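Local structure of AvrRxo1-ORF1 (Xanthomonas oryzae pv. oryzicola, 4Z8T) at residues 7-12 with 119-124; 37-42 with 113-118; 139-144 with 152-157. The protein is a type III effector with a polynucleotide kinase domain, related to zeta toxins, that probably transfers phosphate from a nucleotide bound at its P-loop. All coordinates share one frame; numbering follows the deposited sequence.

Overall arrangement
Contacts 1 and 2 lie side by side, their centres 11 Å apart. They touch where Phe121 CE2 packs on Ser114 OG at 3.4 Å. Contact 2 is nested inside the loop closed by contact 1, and both involve the chain between helices 108-113 and 123-141. Contact 3 follows later in the chain, at the far end of helix 123-141, where the chain turns back to strand 154-157. Its centre is about 26 Å from that of contact 1 and 23 Å from that of contact 2. Strand 154-157 lies beside strand 66-71, which leads into the probable P-loop with Gly72, Gly77, Lys78 and Thr79.

Contact 1: 7-12 with 119-124; sequences DEIYGL and KIFSSA
Phe121 turns its ring edge to Tyr10 and also touches Ile9. The Tyr10 hydroxyl lies at the edge of the Phe121 ring, with OH 3.6 Å from Phe121 CZ. Tyr10 CE2 is 3.8 Å from the same CZ atom. The phenylalanine also lies at the edge of the tyrosine ring, so the two aromatics meet rim to rim and do not stack. Ile9 adds the end of its longer branch, with CD1 3.7 Å from Phe121 CE1. Its other branch, CG2, lies over the centre of the Tyr10 ring, 3.6 Å above the plane. Ile9 CG2 is placed there by a chi1 of -65°, which sets CG1 beside the backbone N and CG2 beside the carbonyl carbon. One face of the Phe121 ring is covered by Ile120 CD1. The contact is small and mostly apolar, with the tyrosine hydroxyl lying against the ring edge and 118 Å² buried in all. Tyr10 also makes a cation-pi contact with Arg36. Phe121 further touches Ser114 and Val126. Ser122 is the N-cap of the following helix, so Phe121 sits just ahead of it. The contact thus packs the short N-terminal helix 6-10 against the chain that enters helix 123-141, near the start of helix 34-60.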
loop_
_atom_site.group_PDB
_atom_site.type_symbol
_atom_site.label_atom_id
_atom_site.label_comp_id
_atom_site.label_asym_id
_atom_site.label_seq_id
_atom_site.Cartn_x
_atom_site.Cartn_y
_atom_site.Cartn_z
ATOM N N ASP A 7 -30.665 -8.605 -27.872
ATOM C CA ASP A 7 -30.138 -9.001 -29.168
ATOM C C ASP A 7 -30.696 -10.365 -29.560
ATOM O O ASP A 7 -30.937 -10.631 -30.739
ATOM C CB ASP A 7 -28.605 -8.983 -29.189
ATOM C CG ASP A 7 -27.982 -9.806 -28.075
ATOM O OD1 ASP A 7 -28.672 -10.139 -27.091
ATOM O OD2 ASP A 7 -26.770 -10.104 -28.182
ATOM N N GLU A 8 -30.926 -11.214 -28.565
ATOM C CA GLU A 8 -31.525 -12.525 -28.805
ATOM C C GLU A 8 -33.042 -12.439 -29.009
ATOM O O GLU A 8 -33.599 -13.132 -29.861
ATOM C CB GLU A 8 -31.184 -13.488 -27.663
ATOM C CG GLU A 8 -29.717 -13.913 -27.640
ATOM C CD GLU A 8 -29.060 -13.725 -26.279
ATOM O OE1 GLU A 8 -29.533 -14.328 -25.290
ATOM O OE2 GLU A 8 -28.063 -12.969 -26.201
ATOM N N ILE A 9 -33.700 -11.585 -28.231
ATOM C CA ILE A 9 -35.150 -11.398 -28.324
ATOM C C ILE A 9 -35.565 -10.762 -29.654
ATOM O O ILE A 9 -36.544 -11.185 -30.285
ATOM C CB ILE A 9 -35.671 -10.523 -27.153
ATOM C CG1 ILE A 9 -35.473 -11.244 -25.816
ATOM C CG2 ILE A 9 -37.135 -10.130 -27.356
ATOM C CD1 ILE A 9 -35.741 -10.381 -24.593
ATOM N N TYR A 10 -34.826 -9.742 -30.085
ATOM C CA TYR A 10 -35.230 -8.975 -31.261
ATOM C C TYR A 10 -34.424 -9.296 -32.516
ATOM O O TYR A 10 -34.719 -8.787 -33.598
ATOM C CB TYR A 10 -35.226 -7.472 -30.948
ATOM C CG TYR A 10 -36.246 -7.111 -29.891
ATOM C CD1 TYR A 10 -37.605 -7.108 -30.179
ATOM C CD2 TYR A 10 -35.855 -6.793 -28.600
ATOM C CE1 TYR A 10 -38.540 -6.792 -29.207
ATOM C CE2 TYR A 10 -36.779 -6.474 -27.631
ATOM C CZ TYR A 10 -38.120 -6.476 -27.942
ATOM O OH TYR A 10 -39.033 -6.164 -26.970
ATOM N N GLY A 11 -33.418 -10.152 -32.376
ATOM C CA GLY A 11 -32.651 -10.590 -33.529
ATOM C C GLY A 11 -33.468 -11.556 -34.368
ATOM O O GLY A 11 -34.349 -12.247 -33.847
ATOM N N LEU A 12 -33.180 -11.607 -35.664
ATOM C CA LEU A 12 -33.906 -12.496 -36.564
ATOM C C LEU A 12 -33.068 -13.684 -37.004
ATOM O O LEU A 12 -31.990 -13.514 -37.571
ATOM C CB LEU A 12 -34.397 -11.737 -37.798
ATOM C CG LEU A 12 -35.607 -10.837 -37.582
ATOM C CD1 LEU A 12 -35.968 -10.096 -38.863
ATOM C CD2 LEU A 12 -36.787 -11.652 -37.066
ATOM N N LYS A 119 -39.467 0.668 -17.590
ATOM C CA LYS A 119 -38.306 -0.187 -17.814
ATOM C C LYS A 119 -38.698 -1.632 -17.585
ATOM O O LYS A 119 -39.127 -2.004 -16.490
ATOM C CB LYS A 119 -37.155 0.172 -16.869
ATOM C CG LYS A 119 -36.422 1.453 -17.210
ATOM C CD LYS A 119 -35.301 1.720 -16.202
ATOM C CE LYS A 119 -34.492 2.948 -16.588
ATOM N NZ LYS A 119 -33.323 3.159 -15.676
ATOM N N ILE A 120 -38.541 -2.452 -18.615
ATOM C CA ILE A 120 -38.883 -3.854 -18.495
ATOM C C ILE A 120 -37.711 -4.798 -18.761
ATOM O O ILE A 120 -37.804 -6.003 -18.505
ATOM C CB ILE A 120 -40.085 -4.181 -19.375
ATOM C CG1 ILE A 120 -39.823 -3.752 -20.810
ATOM C CG2 ILE A 120 -41.316 -3.459 -18.855
ATOM C CD1 ILE A 120 -39.369 -4.873 -21.669
ATOM N N PHE A 121 -36.609 -4.250 -19.274
ATOM C CA PHE A 121 -35.371 -5.008 -19.431
ATOM C C PHE A 121 -34.306 -4.430 -18.503
ATOM O O PHE A 121 -34.301 -3.234 -18.235
ATOM C CB PHE A 121 -34.850 -4.912 -20.862
ATOM C CG PHE A 121 -35.752 -5.525 -21.888
ATOM C CD1 PHE A 121 -36.127 -6.856 -21.795
ATOM C CD2 PHE A 121 -36.189 -4.776 -22.976
ATOM C CE1 PHE A 121 -36.955 -7.425 -22.766
ATOM C CE2 PHE A 121 -37.016 -5.338 -23.948
ATOM C CZ PHE A 121 -37.395 -6.662 -23.840
ATOM N N SER A 122 -33.406 -5.279 -18.027
ATOM C CA SER A 122 -32.309 -4.819 -17.175
ATOM C C SER A 122 -31.196 -4.220 -18.022
ATOM O O SER A 122 -31.148 -4.427 -19.237
ATOM C CB SER A 122 -31.745 -5.979 -16.370
ATOM O OG SER A 122 -31.073 -6.902 -17.205
ATOM N N SER A 123 -30.297 -3.478 -17.384
ATOM C CA SER A 123 -29.149 -2.929 -18.099
ATOM C C SER A 123 -28.368 -4.024 -18.804
ATOM O O SER A 123 -27.964 -3.863 -19.955
ATOM C CB SER A 123 -28.227 -2.171 -17.139
ATOM O OG SER A 123 -28.866 -1.002 -16.661
ATOM N N ALA A 124 -28.139 -5.135 -18.118
ATOM C CA ALA A 124 -27.386 -6.224 -18.721
ATOM C C ALA A 124 -28.115 -6.794 -19.935
ATOM O O ALA A 124 -27.492 -7.170 -20.929
ATOM C CB ALA A 124 -27.099 -7.312 -17.700
#

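Contact 2: 37-42 with 113-118; sequences RKLHEK and KSETGA
Residues 37-42 are a helical segment facing a type I' beta turn from Lys113 to Thr116, and the backbones come closest at Leu39 and Ser114, with 7.8 Å between their CA atoms. Glu115 bridges the gap. Its chain is extended beyond CG and carries the carboxylate to the helix. There OE2 makes a salt bridge with Lys42 NZ at 2.7 Å, through the anti lone pair, away from OE1. Lys42 starts with CG opposite the backbone N (chi1 -176°) and bends at chi3, which brings CE within 3.1 Å of Glu115 OE2 as well. Leu39 lies alongside the glutamate, its CD1 3.7 Å from Glu115 OE2. The charged pair therefore rests beside a buried leucine. The turn is held from within: Lys113 O accepts both Thr116 N and Thr116 OG1, the hydroxyl at 2.8 Å. Ser114 OG bonds Leu111 O and Arg36 NH1, a second tie to the helix. On the helix, His40 bonds Glu129 of helix 123-141. The contact joins helix 34-60 to the loop that leaves helix 108-113 and runs on to helix 123-141.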
loop_
_atom_site.group_PDB
_atom_site.type_symbol
_atom_site.label_atom_id
_atom_site.label_comp_id
_atom_site.label_asym_id
_atom_site.label_seq_id
_atom_site.Cartn_x
_atom_site.Cartn_y
_atom_site.Cartn_z
ATOM N N ARG A 37 -35.761 -2.399 -35.475
ATOM C CA ARG A 37 -35.028 -1.648 -36.483
ATOM C C ARG A 37 -35.459 -0.187 -36.444
ATOM O O ARG A 37 -34.623 0.724 -36.500
ATOM C CB ARG A 37 -35.331 -2.258 -37.857
ATOM C CG ARG A 37 -34.297 -2.015 -38.935
ATOM C CD ARG A 37 -34.327 -3.136 -39.978
ATOM N NE ARG A 37 -35.669 -3.517 -40.398
ATOM C CZ ARG A 37 -36.066 -4.774 -40.592
ATOM N NH1 ARG A 37 -35.224 -5.778 -40.407
ATOM N NH2 ARG A 37 -37.310 -5.026 -40.974
ATOM N N LYS A 38 -36.764 0.041 -36.325
ATOM C CA LYS A 38 -37.299 1.398 -36.261
ATOM C C LYS A 38 -36.843 2.132 -34.999
ATOM O O LYS A 38 -36.528 3.321 -35.053
ATOM C CB LYS A 38 -38.828 1.380 -36.328
ATOM C CG LYS A 38 -39.406 0.993 -37.683
ATOM C CD LYS A 38 -40.934 1.062 -37.634
ATOM C CE LYS A 38 -41.599 0.284 -38.773
ATOM N NZ LYS A 38 -41.462 0.950 -40.096
ATOM N N LEU A 39 -36.832 1.426 -33.872
ATOM C CA LEU A 39 -36.371 2.011 -32.610
ATOM C C LEU A 39 -34.908 2.414 -32.725
ATOM O O LEU A 39 -34.511 3.500 -32.272
ATOM C CB LEU A 39 -36.556 1.019 -31.456
ATOM C CG LEU A 39 -36.079 1.491 -30.077
ATOM C CD1 LEU A 39 -36.751 2.801 -29.688
ATOM C CD2 LEU A 39 -36.337 0.412 -29.024
ATOM N N HIS A 40 -34.112 1.543 -33.332
ATOM C CA HIS A 40 -32.693 1.843 -33.551
ATOM C C HIS A 40 -32.531 3.122 -34.346
ATOM O O HIS A 40 -31.712 3.977 -34.003
ATOM C CB HIS A 40 -32.000 0.704 -34.295
ATOM C CG HIS A 40 -31.877 -0.552 -33.499
ATOM N ND1 HIS A 40 -31.522 -1.760 -34.058
ATOM C CD2 HIS A 40 -32.071 -0.791 -32.176
ATOM C CE1 HIS A 40 -31.495 -2.688 -33.118
ATOM N NE2 HIS A 40 -31.829 -2.126 -31.968
ATOM N N GLU A 41 -33.295 3.245 -35.428
ATOM C CA GLU A 41 -33.185 4.406 -36.298
ATOM C C GLU A 41 -33.552 5.677 -35.546
ATOM O O GLU A 41 -32.909 6.720 -35.703
ATOM C CB GLU A 41 -34.061 4.219 -37.549
ATOM C CG GLU A 41 -33.578 3.084 -38.444
ATOM C CD GLU A 41 -34.644 2.562 -39.406
ATOM O OE1 GLU A 41 -35.776 3.096 -39.426
ATOM O OE2 GLU A 41 -34.341 1.600 -40.145
ATOM N N LYS A 42 -34.580 5.584 -34.713
ATOM C CA LYS A 42 -35.030 6.723 -33.937
ATOM C C LYS A 42 -33.957 7.149 -32.939
ATOM O O LYS A 42 -33.648 8.331 -32.824
ATOM C CB LYS A 42 -36.314 6.395 -33.180
ATOM C CG LYS A 42 -36.862 7.594 -32.431
ATOM C CD LYS A 42 -38.074 7.260 -31.573
ATOM C CE LYS A 42 -37.673 6.561 -30.286
ATOM N NZ LYS A 42 -38.784 6.573 -29.282
ATOM N N LYS A 113 -36.785 0.598 -21.814
ATOM C CA LYS A 113 -38.211 0.923 -21.777
ATOM C C LYS A 113 -38.926 0.460 -23.051
ATOM O O LYS A 113 -40.109 0.113 -23.002
ATOM C CB LYS A 113 -38.461 2.416 -21.472
ATOM C CG LYS A 113 -37.997 3.390 -22.526
ATOM C CD LYS A 113 -38.289 4.866 -22.154
ATOM C CE LYS A 113 -38.279 5.782 -23.389
ATOM N NZ LYS A 113 -38.637 7.201 -23.121
ATOM N N SER A 114 -38.213 0.449 -24.181
ATOM C CA SER A 114 -38.769 -0.060 -25.446
ATOM C C SER A 114 -40.066 0.651 -25.860
ATOM O O SER A 114 -40.981 0.023 -26.422
ATOM C CB SER A 114 -38.990 -1.575 -25.360
ATOM O OG SER A 114 -37.759 -2.269 -25.213
ATOM N N GLU A 115 -40.130 1.952 -25.573
ATOM C CA GLU A 115 -41.275 2.809 -25.895
ATOM C C GLU A 115 -42.569 2.402 -25.202
ATOM O O GLU A 115 -43.648 2.877 -25.579
ATOM C CB GLU A 115 -41.492 2.896 -27.407
ATOM C CG GLU A 115 -40.300 3.428 -28.185
ATOM C CD GLU A 115 -40.568 3.536 -29.673
ATOM O OE1 GLU A 115 -41.356 2.725 -30.213
ATOM O OE2 GLU A 115 -40.000 4.447 -30.310
ATOM N N THR A 116 -42.462 1.550 -24.184
ATOM C CA THR A 116 -43.648 1.079 -23.467
ATOM C C THR A 116 -44.043 1.958 -22.296
ATOM O O THR A 116 -45.158 1.843 -21.788
ATOM C CB THR A 116 -43.492 -0.360 -22.946
ATOM O OG1 THR A 116 -42.616 -0.370 -21.810
ATOM C CG2 THR A 116 -42.953 -1.270 -24.032
ATOM N N GLY A 117 -43.124 2.813 -21.853
ATOM C CA GLY A 117 -43.406 3.709 -20.748
ATOM C C GLY A 117 -42.834 3.292 -19.406
ATOM O O GLY A 117 -42.927 4.041 -18.426
ATOM N N ALA A 118 -42.254 2.095 -19.349
ATOM C CA ALA A 118 -41.641 1.596 -18.128
ATOM C C ALA A 118 -40.452 0.727 -18.483
ATOM O O ALA A 118 -40.425 0.124 -19.557
ATOM C CB ALA A 118 -42.652 0.801 -17.300
#

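Contact 3: 139-144 with 152-157; sequences GGLRSQ and ASIVVD
A chi1 of 63° puts Ile154 CG1 between the backbone N and the carbonyl carbon and sets CG2 beside the N, where it meets Leu141. Leu141 CB and CD1 are each 4.1 Å from Ile154 CG2, and the two side chains run alongside one another, pointing opposite ways. Nearer the chain reversal the backbone does the work. Ala152 N donates to Gln144 O at 2.8 Å, the donor N lying 22° out of the carbonyl plane and the N-H...O angle a nearly straight 167°. Ala152 CB packs over the same carbonyl, 3.4 Å from Gln144 O. Gln144 CG adds a looser contact with the alanine methyl. The helix end passes into a type I turn from Leu141 to Gln144, with Gln144 N bonded to Leu141 O. Arg178 strengthens the junction from outside: it donates to the carbonyls of Leu141, Arg142 and Ala152. Ala51 and Ala55 of helix 34-60 pack on Leu141 and Ala152. Strand 154-157 pairs in parallel with strand 66-71. A helix followed through a loop by a parallel strand is a common alpha/beta element. With strand 66-71 leading into the probable P-loop, this is consistent with the P-loop NTPase fold of the zeta toxin family.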
loop_
_atom_site.group_PDB
_atom_site.type_symbol
_atom_site.label_atom_id
_atom_site.label_comp_id
_atom_site.label_asym_id
_atom_site.label_seq_id
_atom_site.Cartn_x
_atom_site.Cartn_y
_atom_site.Cartn_z
ATOM N N GLY A 139 -19.398 5.243 -35.762
ATOM C CA GLY A 139 -19.049 5.080 -37.165
ATOM C C GLY A 139 -19.501 6.238 -38.033
ATOM O O GLY A 139 -18.755 6.705 -38.904
ATOM N N GLY A 140 -20.726 6.698 -37.808
ATOM C CA GLY A 140 -21.279 7.803 -38.562
ATOM C C GLY A 140 -20.644 9.130 -38.191
ATOM O O GLY A 140 -20.638 10.063 -38.993
ATOM N N LEU A 141 -20.114 9.218 -36.973
ATOM C CA LEU A 141 -19.467 10.445 -36.522
ATOM C C LEU A 141 -18.080 10.610 -37.110
ATOM O O LEU A 141 -17.565 11.730 -37.180
ATOM C CB LEU A 141 -19.359 10.476 -34.993
ATOM C CG LEU A 141 -20.662 10.751 -34.245
ATOM C CD1 LEU A 141 -20.456 10.656 -32.734
ATOM C CD2 LEU A 141 -21.175 12.115 -34.630
ATOM N N ARG A 142 -17.457 9.509 -37.480
ATOM C CA ARG A 142 -16.077 9.510 -37.946
ATOM C C ARG A 142 -15.788 10.618 -38.950
ATOM O O ARG A 142 -14.889 11.388 -38.767
ATOM C CB ARG A 142 -15.696 8.134 -38.502
ATOM C CG ARG A 142 -14.234 7.878 -38.812
ATOM C CD ARG A 142 -13.880 6.357 -39.023
ATOM N NE ARG A 142 -12.435 6.082 -39.025
ATOM C CZ ARG A 142 -11.803 5.431 -38.052
ATOM N NH1 ARG A 142 -10.499 5.244 -38.104
ATOM N NH2 ARG A 142 -12.464 4.956 -37.013
ATOM N N SER A 143 -16.591 10.682 -39.991
ATOM C CA SER A 143 -16.388 11.699 -41.023
ATOM C C SER A 143 -17.492 12.748 -41.061
ATOM O O SER A 143 -17.628 13.485 -42.041
ATOM C CB SER A 143 -16.217 11.039 -42.395
ATOM O OG SER A 143 -17.269 10.121 -42.646
ATOM N N GLN A 144 -18.268 12.827 -39.978
ATOM C CA GLN A 144 -19.317 13.833 -39.850
ATOM C C GLN A 144 -18.771 15.264 -39.930
ATOM O O GLN A 144 -17.782 15.608 -39.264
ATOM C CB GLN A 144 -20.061 13.643 -38.523
ATOM C CG GLN A 144 -21.187 14.628 -38.308
ATOM C CD GLN A 144 -22.311 14.435 -39.301
ATOM O OE1 GLN A 144 -22.799 13.319 -39.487
ATOM N NE2 GLN A 144 -22.716 15.516 -39.958
ATOM N N ALA A 152 -16.512 17.354 -37.507
ATOM C CA ALA A 152 -17.178 17.589 -36.232
ATOM C C ALA A 152 -16.343 17.113 -35.045
ATOM O O ALA A 152 -15.832 15.996 -35.041
ATOM C CB ALA A 152 -18.521 16.871 -36.215
ATOM N N SER A 153 -16.243 17.950 -34.020
ATOM C CA SER A 153 -15.660 17.516 -32.752
ATOM C C SER A 153 -16.608 16.526 -32.096
ATOM O O SER A 153 -17.831 16.626 -32.242
ATOM C CB SER A 153 -15.444 18.701 -31.816
ATOM O OG SER A 153 -14.312 19.455 -32.224
ATOM N N ILE A 154 -16.045 15.563 -31.380
ATOM C CA ILE A 154 -16.852 14.512 -30.766
ATOM C C ILE A 154 -16.346 14.234 -29.360
ATOM O O ILE A 154 -15.229 14.598 -29.003
ATOM C CB ILE A 154 -16.849 13.201 -31.601
ATOM C CG1 ILE A 154 -15.436 12.609 -31.686
ATOM C CG2 ILE A 154 -17.414 13.444 -32.991
ATOM C CD1 ILE A 154 -15.354 11.299 -32.501
ATOM N N VAL A 155 -17.180 13.579 -28.563
ATOM C CA VAL A 155 -16.817 13.266 -27.186
ATOM C C VAL A 155 -16.924 11.775 -26.953
ATOM O O VAL A 155 -17.959 11.173 -27.242
ATOM C CB VAL A 155 -17.748 13.971 -26.176
ATOM C CG1 VAL A 155 -17.264 13.717 -24.744
ATOM C CG2 VAL A 155 -17.817 15.446 -26.458
ATOM N N VAL A 156 -15.853 11.176 -26.441
ATOM C CA VAL A 156 -15.842 9.750 -26.146
ATOM C C VAL A 156 -15.784 9.611 -24.637
ATOM O O VAL A 156 -14.834 10.038 -23.989
ATOM C CB VAL A 156 -14.657 9.028 -26.811
ATOM C CG1 VAL A 156 -14.678 7.527 -26.475
ATOM C CG2 VAL A 156 -14.713 9.220 -28.316
ATOM N N ASP A 157 -16.857 9.044 -24.095
ATOM C CA ASP A 157 -17.088 8.941 -22.680
ATOM C C ASP A 157 -17.124 7.451 -22.338
ATOM O O ASP A 157 -18.193 6.854 -22.274
ATOM C CB ASP A 157 -18.454 9.573 -22.407
ATOM C CG ASP A 157 -18.793 9.624 -20.953
ATOM O OD1 ASP A 157 -17.890 9.400 -20.117
ATOM O OD2 ASP A 157 -19.971 9.905 -20.650
#